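Tartrate dehydrogenase/decarboxylase (Pseudomonas putida, PDB 3FLK) oxidises tartrate to oxaloglycolate with NAD and a divalent metal ion, and also oxidatively decarboxylates D-malate to pyruvate and converts meso-tartrate to D-glycerate. Local coordinates at residues M58-K68 with G92-F101. The protein carries 1 engineered substitution. Sequence-based numbering, arbitrary orientation.
With NAI (1,4-dihydronicotinamide adenine dinucleotide), chain F; OXL (oxalate ion), chain G; SO4 (sulfate ion), chain L.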
HETATM    1  N   MSE A  58      18.915 -11.701 -19.690  1.00 27.51           N
HETATM    2  CA  MSE A  58      18.155 -10.509 -20.058  1.00 27.59           C
HETATM    3  C   MSE A  58      18.966  -9.523 -20.896  1.00 27.71           C
HETATM    4  O   MSE A  58      18.418  -8.823 -21.749  1.00 27.44           O
HETATM    5  CB  MSE A  58      17.623  -9.811 -18.803  1.00 27.54           C
HETATM    6  CG  MSE A  58      16.611 -10.623 -18.007  1.00 27.68           C
HETATM    7 SE   MSE A  58      14.951 -10.990 -18.979  1.00 29.32          SE
HETATM    8  CE  MSE A  58      14.462  -9.168 -19.448  1.00 27.53           C
HETATM    9  N   MSE A  59      20.272  -9.476 -20.642  1.00 27.99           N
HETATM   10  CA  MSE A  59      21.172  -8.514 -21.277  1.00 28.67           C
HETATM   11  C   MSE A  59      22.533  -9.152 -21.552  1.00 28.21           C
HETATM   12  O   MSE A  59      22.904 -10.116 -20.878  1.00 28.07           O
HETATM   13  CB  MSE A  59      21.373  -7.302 -20.367  1.00 28.51           C
HETATM   14  CG  MSE A  59      20.095  -6.691 -19.841  1.00 29.18           C
HETATM   15 SE   MSE A  59      20.420  -5.011 -18.956  1.00 31.04          SE
HETATM   16  CE  MSE A  59      21.302  -5.648 -17.335  1.00 30.15           C
ATOM     17  N   PRO A  60      23.288  -8.611 -22.535  1.00 28.07           N
ATOM     18  CA  PRO A  60      24.664  -9.067 -22.736  1.00 28.03           C
ATOM     19  C   PRO A  60      25.545  -8.747 -21.527  1.00 27.99           C
ATOM     20  O   PRO A  60      25.248  -7.816 -20.774  1.00 27.81           O
ATOM     21  CB  PRO A  60      25.126  -8.269 -23.961  1.00 27.99           C
ATOM     22  CG  PRO A  60      24.232  -7.081 -24.008  1.00 27.95           C
ATOM     23  CD  PRO A  60      22.911  -7.575 -23.512  1.00 28.02           C
ATOM     24  N   ASP A  61      26.617  -9.516 -21.355  1.00 28.07           N
ATOM     25  CA  ASP A  61      27.522  -9.360 -20.214  1.00 28.25           C
ATOM     26  C   ASP A  61      28.146  -7.965 -20.115  1.00 28.07           C
ATOM     27  O   ASP A  61      28.449  -7.498 -19.016  1.00 28.07           O
ATOM     28  CB  ASP A  61      28.627 -10.426 -20.257  1.00 28.54           C
ATOM     29  CG  ASP A  61      28.117 -11.827 -19.936  1.00 29.20           C
ATOM     30  OD1 ASP A  61      26.895 -12.013 -19.750  1.00 29.89           O
ATOM     31  OD2 ASP A  61      28.954 -12.754 -19.867  1.00 30.56           O
ATOM     32  N   ASP A  62      28.328  -7.305 -21.257  1.00 27.84           N
ATOM     33  CA  ASP A  62      28.977  -5.992 -21.297  1.00 27.70           C
ATOM     34  C   ASP A  62      27.993  -4.814 -21.390  1.00 27.35           C
ATOM     35  O   ASP A  62      28.340  -3.749 -21.907  1.00 27.19           O
ATOM     36  CB  ASP A  62      30.002  -5.938 -22.439  1.00 27.95           C
ATOM     37  CG  ASP A  62      29.361  -6.019 -23.820  1.00 28.77           C
ATOM     38  OD1 ASP A  62      28.231  -6.546 -23.944  1.00 29.54           O
ATOM     39  OD2 ASP A  62      29.998  -5.551 -24.788  1.00 29.95           O
ATOM     40  N   TRP A  63      26.781  -5.005 -20.870  1.00 26.93           N
ATOM     41  CA  TRP A  63      25.730  -3.982 -20.940  1.00 26.59           C
ATOM     42  C   TRP A  63      26.156  -2.641 -20.331  1.00 26.67           C
ATOM     43  O   TRP A  63      25.847  -1.584 -20.882  1.00 26.51           O
ATOM     44  CB  TRP A  63      24.428  -4.483 -20.293  1.00 26.29           C
ATOM     45  CG  TRP A  63      24.538  -4.730 -18.814  1.00 25.82           C
ATOM     46  CD1 TRP A  63      24.860  -5.906 -18.201  1.00 25.44           C
ATOM     47  CD2 TRP A  63      24.329  -3.774 -17.765  1.00 25.40           C
ATOM     48  NE1 TRP A  63      24.863  -5.743 -16.837  1.00 25.32           N
ATOM     49  CE2 TRP A  63      24.544  -4.444 -16.541  1.00 25.40           C
ATOM     50  CE3 TRP A  63      23.980  -2.416 -17.739  1.00 25.55           C
ATOM     51  CZ2 TRP A  63      24.422  -3.805 -15.305  1.00 25.77           C
ATOM     52  CZ3 TRP A  63      23.866  -1.778 -16.509  1.00 25.51           C
ATOM     53  CH2 TRP A  63      24.082  -2.476 -15.309  1.00 25.72           C
ATOM     54  N   ALA A  64      26.873  -2.697 -19.207  1.00 26.80           N
ATOM     55  CA  ALA A  64      27.289  -1.498 -18.477  1.00 27.13           C
ATOM     56  C   ALA A  64      28.335  -0.710 -19.249  1.00 27.36           C
ATOM     57  O   ALA A  64      28.311   0.520 -19.261  1.00 27.35           O
ATOM     58  CB  ALA A  64      27.808  -1.861 -17.085  1.00 27.06           C
ATOM     59  N   GLU A  65      29.247  -1.436 -19.889  1.00 27.80           N
ATOM     60  CA  GLU A  65      30.258  -0.858 -20.769  1.00 28.43           C
ATOM     61  C   GLU A  65      29.590  -0.097 -21.917  1.00 28.07           C
ATOM     62  O   GLU A  65      30.014   1.005 -22.272  1.00 28.20           O
ATOM     63  CB  GLU A  65      31.165  -1.975 -21.303  1.00 28.50           C
ATOM     64  CG  GLU A  65      32.232  -1.550 -22.304  1.00 29.50           C
ATOM     65  CD  GLU A  65      32.824  -2.740 -23.048  1.00 29.74           C
ATOM     66  OE1 GLU A  65      33.624  -3.494 -22.444  1.00 31.51           O
ATOM     67  OE2 GLU A  65      32.487  -2.922 -24.240  1.00 31.31           O
ATOM     68  N   GLN A  66      28.533  -0.681 -22.476  1.00 27.74           N
ATOM     69  CA  GLN A  66      27.816  -0.082 -23.602  1.00 27.47           C
ATOM     70  C   GLN A  66      27.020   1.161 -23.206  1.00 27.26           C
ATOM     71  O   GLN A  66      27.060   2.174 -23.906  1.00 27.25           O
ATOM     72  CB  GLN A  66      26.893  -1.108 -24.265  1.00 27.45           C
ATOM     73  CG  GLN A  66      27.619  -2.273 -24.927  1.00 27.52           C
ATOM     74  CD  GLN A  66      26.690  -3.173 -25.720  1.00 27.42           C
ATOM     75  OE1 GLN A  66      25.947  -2.711 -26.587  1.00 27.83           O
ATOM     76  NE2 GLN A  66      26.733  -4.468 -25.431  1.00 27.45           N
ATOM     77  N   LEU A  67      26.311   1.087 -22.083  1.00 27.01           N
ATOM     78  CA  LEU A  67      25.419   2.172 -21.671  1.00 26.95           C
ATOM     79  C   LEU A  67      26.128   3.370 -21.037  1.00 26.97           C
ATOM     80  O   LEU A  67      25.575   4.472 -21.013  1.00 26.91           O
ATOM     81  CB  LEU A  67      24.308   1.652 -20.753  1.00 26.86           C
ATOM     82  CG  LEU A  67      23.305   0.661 -21.353  1.00 26.61           C
ATOM     83  CD1 LEU A  67      22.241   0.346 -20.332  1.00 26.33           C
ATOM     84  CD2 LEU A  67      22.671   1.183 -22.642  1.00 26.76           C
ATOM     85  N   LYS A  68      27.345   3.159 -20.536  1.00 27.11           N
ATOM     86  CA  LYS A  68      28.144   4.256 -19.974  1.00 27.26           C
ATOM     87  C   LYS A  68      28.597   5.266 -21.033  1.00 27.13           C
ATOM     88  O   LYS A  68      29.005   6.382 -20.702  1.00 27.21           O
ATOM     89  CB  LYS A  68      29.344   3.721 -19.186  1.00 27.50           C
ATOM     90  CG  LYS A  68      29.035   3.439 -17.719  1.00 28.07           C
ATOM     91  CD  LYS A  68      30.300   3.408 -16.864  1.00 29.49           C
ATOM     92  CE  LYS A  68      30.921   2.019 -16.804  1.00 30.32           C
ATOM     93  NZ  LYS A  68      30.144   1.093 -15.930  1.00 31.22           N
ATOM     94  N   GLY A  92      17.219  -9.087 -13.641  1.00 16.03           N
ATOM     95  CA  GLY A  92      18.200  -9.261 -14.705  1.00 16.03           C
ATOM     96  C   GLY A  92      18.370  -8.054 -15.609  1.00 16.09           C
ATOM     97  O   GLY A  92      19.239  -8.055 -16.485  1.00 16.19           O
ATOM     98  N   SER A  93      17.548  -7.023 -15.405  1.00 16.01           N
ATOM     99  CA  SER A  93      17.588  -5.840 -16.262  1.00 15.88           C
ATOM    100  C   SER A  93      17.481  -4.512 -15.502  1.00 15.98           C
ATOM    101  O   SER A  93      18.503  -3.909 -15.167  1.00 15.91           O
ATOM    102  CB  SER A  93      16.526  -5.939 -17.369  1.00 15.91           C
ATOM    103  OG  SER A  93      15.221  -6.006 -16.823  1.00 16.01           O
ATOM    104  N   LEU A  94      16.255  -4.063 -15.231  1.00 15.91           N
ATOM    105  CA  LEU A  94      16.016  -2.732 -14.660  1.00 16.09           C
ATOM    106  C   LEU A  94      16.664  -2.526 -13.289  1.00 16.18           C
ATOM    107  O   LEU A  94      17.233  -1.466 -13.023  1.00 15.88           O
ATOM    108  CB  LEU A  94      14.513  -2.420 -14.598  1.00 16.07           C
ATOM    109  CG  LEU A  94      14.051  -1.108 -13.943  1.00 16.04           C
ATOM    110  CD1 LEU A  94      14.613   0.139 -14.633  1.00 16.50           C
ATOM    111  CD2 LEU A  94      12.542  -1.057 -13.907  1.00 16.12           C
ATOM    112  N   LEU A  95      16.582  -3.538 -12.430  1.00 16.32           N
ATOM    113  CA  LEU A  95      17.177  -3.447 -11.098  1.00 16.81           C
ATOM    114  C   LEU A  95      18.706  -3.371 -11.140  1.00 16.88           C
ATOM    115  O   LEU A  95      19.318  -2.739 -10.279  1.00 17.02           O
ATOM    116  CB  LEU A  95      16.676  -4.576 -10.189  1.00 16.88           C
ATOM    117  CG  LEU A  95      15.523  -4.248  -9.223  1.00 17.54           C
ATOM    118  CD1 LEU A  95      14.486  -3.276  -9.784  1.00 18.01           C
ATOM    119  CD2 LEU A  95      14.838  -5.508  -8.730  1.00 17.12           C
ATOM    120  N   LYS A  96      19.311  -3.990 -12.155  1.00 16.84           N
ATOM    121  CA  LYS A  96      20.747  -3.836 -12.405  1.00 16.92           C
ATOM    122  C   LYS A  96      21.106  -2.408 -12.829  1.00 16.74           C
ATOM    123  O   LYS A  96      22.115  -1.867 -12.375  1.00 16.76           O
ATOM    124  CB  LYS A  96      21.246  -4.852 -13.438  1.00 16.77           C
ATOM    125  CG  LYS A  96      21.430  -6.258 -12.880  1.00 17.15           C
ATOM    126  CD  LYS A  96      22.098  -7.186 -13.891  1.00 17.54           C
ATOM    127  CE  LYS A  96      22.353  -8.556 -13.280  1.00 19.24           C
ATOM    128  NZ  LYS A  96      22.888  -9.530 -14.272  1.00 20.55           N
ATOM    129  N   PHE A  97      20.286  -1.806 -13.693  1.00 16.55           N
ATOM    130  CA  PHE A  97      20.445  -0.396 -14.063  1.00 16.44           C
ATOM    131  C   PHE A  97      20.405   0.496 -12.823  1.00 16.29           C
ATOM    132  O   PHE A  97      21.295   1.317 -12.611  1.00 16.39           O
ATOM    133  CB  PHE A  97      19.339   0.077 -15.022  1.00 16.59           C
ATOM    134  CG  PHE A  97      19.366  -0.562 -16.389  1.00 16.94           C
ATOM    135  CD1 PHE A  97      20.546  -1.043 -16.942  1.00 17.49           C
ATOM    136  CD2 PHE A  97      18.199  -0.638 -17.142  1.00 17.69           C
ATOM    137  CE1 PHE A  97      20.555  -1.616 -18.214  1.00 17.99           C
ATOM    138  CE2 PHE A  97      18.198  -1.206 -18.414  1.00 17.70           C
ATOM    139  CZ  PHE A  97      19.378  -1.693 -18.951  1.00 17.57           C
ATOM    140  N   ARG A  98      19.363   0.326 -12.012  1.00 15.99           N
ATOM    141  CA  ARG A  98      19.138   1.166 -10.837  1.00 15.93           C
ATOM    142  C   ARG A  98      20.270   1.068  -9.818  1.00 16.24           C
ATOM    143  O   ARG A  98      20.701   2.078  -9.262  1.00 16.04           O
ATOM    144  CB  ARG A  98      17.803   0.817 -10.174  1.00 15.79           C
ATOM    145  CG  ARG A  98      16.576   1.257 -10.960  1.00 15.19           C
ATOM    146  CD  ARG A  98      15.303   0.772 -10.294  1.00 14.63           C
ATOM    147  NE  ARG A  98      14.101   1.323 -10.918  1.00 14.29           N
ATOM    148  CZ  ARG A  98      12.864   0.890 -10.682  1.00 14.85           C
ATOM    149  NH1 ARG A  98      12.653  -0.110  -9.833  1.00 13.73           N
ATOM    150  NH2 ARG A  98      11.832   1.453 -11.300  1.00 14.23           N
ATOM    151  N   ARG A  99      20.758  -0.149  -9.593  1.00 16.69           N
ATOM    152  CA  ARG A  99      21.735  -0.393  -8.529  1.00 17.31           C
ATOM    153  C   ARG A  99      23.179  -0.177  -8.966  1.00 17.54           C
ATOM    154  O   ARG A  99      23.952   0.470  -8.256  1.00 17.74           O
ATOM    155  CB  ARG A  99      21.513  -1.774  -7.902  1.00 17.23           C
ATOM    156  CG  ARG A  99      20.150  -1.852  -7.233  1.00 17.45           C
ATOM    157  CD  ARG A  99      19.854  -3.166  -6.542  1.00 18.07           C
ATOM    158  NE  ARG A  99      18.572  -3.054  -5.848  1.00 18.91           N
ATOM    159  CZ  ARG A  99      18.197  -3.774  -4.796  1.00 19.45           C
ATOM    160  NH1 ARG A  99      18.996  -4.700  -4.281  1.00 19.32           N
ATOM    161  NH2 ARG A  99      17.007  -3.559  -4.253  1.00 19.86           N
ATOM    162  N   GLU A 100      23.535  -0.688 -10.142  1.00 17.96           N
ATOM    163  CA  GLU A 100      24.907  -0.550 -10.633  1.00 18.44           C
ATOM    164  C   GLU A 100      25.249   0.848 -11.153  1.00 18.12           C
ATOM    165  O   GLU A 100      26.417   1.236 -11.156  1.00 18.00           O
ATOM    166  CB  GLU A 100      25.243  -1.638 -11.655  1.00 18.64           C
ATOM    167  CG  GLU A 100      25.474  -2.993 -10.997  1.00 20.86           C
ATOM    168  CD  GLU A 100      25.745  -4.109 -11.982  1.00 22.71           C
ATOM    169  OE1 GLU A 100      26.588  -3.925 -12.887  1.00 24.04           O
ATOM    170  OE2 GLU A 100      25.125  -5.183 -11.833  1.00 24.10           O
ATOM    171  N   PHE A 101      24.236   1.600 -11.577  1.00 17.92           N
ATOM    172  CA  PHE A 101      24.433   3.004 -11.934  1.00 17.87           C
ATOM    173  C   PHE A 101      24.079   3.932 -10.773  1.00 17.65           C
ATOM    174  O   PHE A 101      23.988   5.150 -10.945  1.00 17.59           O
ATOM    175  CB  PHE A 101      23.653   3.381 -13.202  1.00 18.01           C
ATOM    176  CG  PHE A 101      24.223   2.794 -14.468  1.00 18.54           C
ATOM    177  CD1 PHE A 101      25.553   2.375 -14.527  1.00 18.95           C
ATOM    178  CD2 PHE A 101      23.437   2.682 -15.609  1.00 19.15           C
ATOM    179  CE1 PHE A 101      26.084   1.833 -15.695  1.00 19.32           C
ATOM    180  CE2 PHE A 101      23.961   2.144 -16.787  1.00 19.87           C
ATOM    181  CZ  PHE A 101      25.288   1.720 -16.828  1.00 19.24           C
TER
HETATM  182  PA  NAI F 402       1.337  -2.923 -15.304  1.00 11.31           P
HETATM  183  O1A NAI F 402       1.682  -1.530 -14.938  1.00 10.82           O
HETATM  184  O2A NAI F 402       2.058  -3.377 -16.507  1.00 10.78           O
HETATM  185  O5B NAI F 402      -0.239  -3.019 -15.571  1.00 11.90           O
HETATM  186  C5B NAI F 402      -1.198  -2.838 -14.554  1.00 11.66           C
HETATM  187  C4B NAI F 402      -2.538  -2.437 -15.161  1.00 11.70           C
HETATM  188  O4B NAI F 402      -2.475  -1.100 -15.619  1.00 12.22           O
HETATM  189  C3B NAI F 402      -2.911  -3.306 -16.354  1.00 12.08           C
HETATM  190  O3B NAI F 402      -4.290  -3.578 -16.292  1.00 12.34           O
HETATM  191  C2B NAI F 402      -2.583  -2.439 -17.553  1.00 12.19           C
HETATM  192  O2B NAI F 402      -3.445  -2.680 -18.642  1.00 13.09           O
HETATM  193  C1B NAI F 402      -2.717  -1.024 -17.015  1.00 11.45           C
HETATM  194  N9A NAI F 402      -1.754  -0.114 -17.658  1.00 11.38           N
HETATM  195  C8A NAI F 402      -0.404  -0.038 -17.426  1.00 11.31           C
HETATM  196  N7A NAI F 402       0.108   0.927 -18.220  1.00 10.91           N
HETATM  197  C5A NAI F 402      -0.885   1.467 -18.952  1.00 11.04           C
HETATM  198  C6A NAI F 402      -0.907   2.477 -19.909  1.00 10.81           C
HETATM  199  N6A NAI F 402       0.211   3.115 -20.242  1.00 10.24           N
HETATM  200  N1A NAI F 402      -2.107   2.818 -20.501  1.00 11.14           N
HETATM  201  C2A NAI F 402      -3.272   2.168 -20.153  1.00 11.20           C
HETATM  202  N3A NAI F 402      -3.237   1.171 -19.197  1.00 10.83           N
HETATM  203  C4A NAI F 402      -2.065   0.822 -18.611  1.00 10.60           C
HETATM  204  O3  NAI F 402       1.651  -3.836 -14.005  1.00 12.15           O
HETATM  205  PN  NAI F 402       1.360  -5.410 -13.795  1.00 12.74           P
HETATM  206  O1N NAI F 402       0.203  -5.851 -14.603  1.00 13.18           O
HETATM  207  O2N NAI F 402       1.297  -5.616 -12.330  1.00 12.90           O
HETATM  208  O5D NAI F 402       2.696  -6.107 -14.337  1.00 12.42           O
HETATM  209  C5D NAI F 402       2.859  -6.476 -15.692  1.00 12.90           C
HETATM  210  C4D NAI F 402       4.331  -6.765 -15.981  1.00 13.07           C
HETATM  211  O4D NAI F 402       5.077  -5.562 -15.942  1.00 12.93           O
HETATM  212  C3D NAI F 402       4.979  -7.701 -14.969  1.00 13.44           C
HETATM  213  O3D NAI F 402       5.847  -8.551 -15.679  1.00 12.91           O
HETATM  214  C2D NAI F 402       5.782  -6.782 -14.066  1.00 13.56           C
HETATM  215  O2D NAI F 402       6.912  -7.418 -13.518  1.00 13.91           O
HETATM  216  C1D NAI F 402       6.165  -5.674 -15.036  1.00 13.37           C
HETATM  217  N1N NAI F 402       6.442  -4.357 -14.430  1.00 13.49           N
HETATM  218  C2N NAI F 402       7.591  -3.723 -14.812  1.00 13.01           C
HETATM  219  C3N NAI F 402       7.911  -2.469 -14.305  1.00 13.82           C
HETATM  220  C7N NAI F 402       9.027  -1.689 -14.942  1.00 13.85           C
HETATM  221  O7N NAI F 402       9.665  -2.199 -16.092  1.00 14.18           O
HETATM  222  N7N NAI F 402       9.398  -0.527 -14.406  1.00 14.27           N
HETATM  223  C4N NAI F 402       7.040  -1.860 -13.402  1.00 13.81           C
HETATM  224  C5N NAI F 402       5.865  -2.508 -13.020  1.00 13.71           C
HETATM  225  C6N NAI F 402       5.571  -3.765 -13.546  1.00 13.50           C
HETATM  226  C1  OXL G 403       7.856  -1.639  -9.797  1.00 24.02           C
HETATM  227  C2  OXL G 403       8.292  -0.243  -9.888  1.00 23.97           C
HETATM  228  O1  OXL G 403       6.628  -1.883  -9.707  1.00 22.59           O
HETATM  229  O2  OXL G 403       9.512   0.021  -9.958  1.00 23.95           O
HETATM  230  O3  OXL G 403       8.713  -2.551  -9.797  1.00 24.70           O
HETATM  231  O4  OXL G 403       7.420   0.658  -9.886  1.00 23.69           O
HETATM  232  S   SO4 L 408      27.945 -11.222 -24.199  1.00 62.21           S
HETATM  233  O1  SO4 L 408      26.767 -11.651 -23.449  1.00 61.94           O
HETATM  234  O2  SO4 L 408      28.970 -12.260 -24.113  1.00 62.28           O
HETATM  235  O3  SO4 L 408      27.583 -11.009 -25.598  1.00 62.18           O
HETATM  236  O4  SO4 L 408      28.467  -9.977 -23.640  1.00 62.03           O
HETATM  237  O   HOH W   1      26.056  -7.104 -14.081  1.00 46.72           O
HETATM  238  O   HOH W   2      25.593  -8.885 -16.202  1.00 50.28           O
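Trp63 meets Phe97 in an offset edge-to-face pair: the edge of the phenylalanine turns toward the indole face, with the planes at 65° and CZ3 of Trp63 3.4 Å from CD1 of Phe97. Phe101 lies obliquely against the same six-membered ring, the two centroids 5.5 Å apart, completing an aromatic cluster. The short axes of helices 63-67 and 94-100 come no nearer than 11.9 Å and cross at -65°, a gap that large flat side chains can fill. Chi1 of Trp63, 65°, sets CG between the backbone N and the carbonyl carbon and carries the indole across. Met59, present as selenomethionine, has a flexible unbranched chain that bends round the rings: SE makes an oblique Met-aromatic contact with Phe97, 4.2 Å from its centroid, while CE covers the rim of one indole face and Ala64 CB the opposite one. Leu67 sends CD1 to CE1 of Phe97 and rests CB at the edge of Phe101. The indole's polar edge faces water: the one N-H of NE1 is shared between two waters, one donating to Glu100 OE2, the other weakly bonded by Lys96 NZ. Between Lys96 and Glu100, Arg98 gives NH1 and NH2 to oxalate O2. Beneath the cluster, Leu67 and Phe97 reach Ile11 of strand 6-13, seating both helices against the large mixed sheet, while Ser89 of helix 86-91 touches Met58 and its backbone O accepts a hydrogen bond from Ser93 OG.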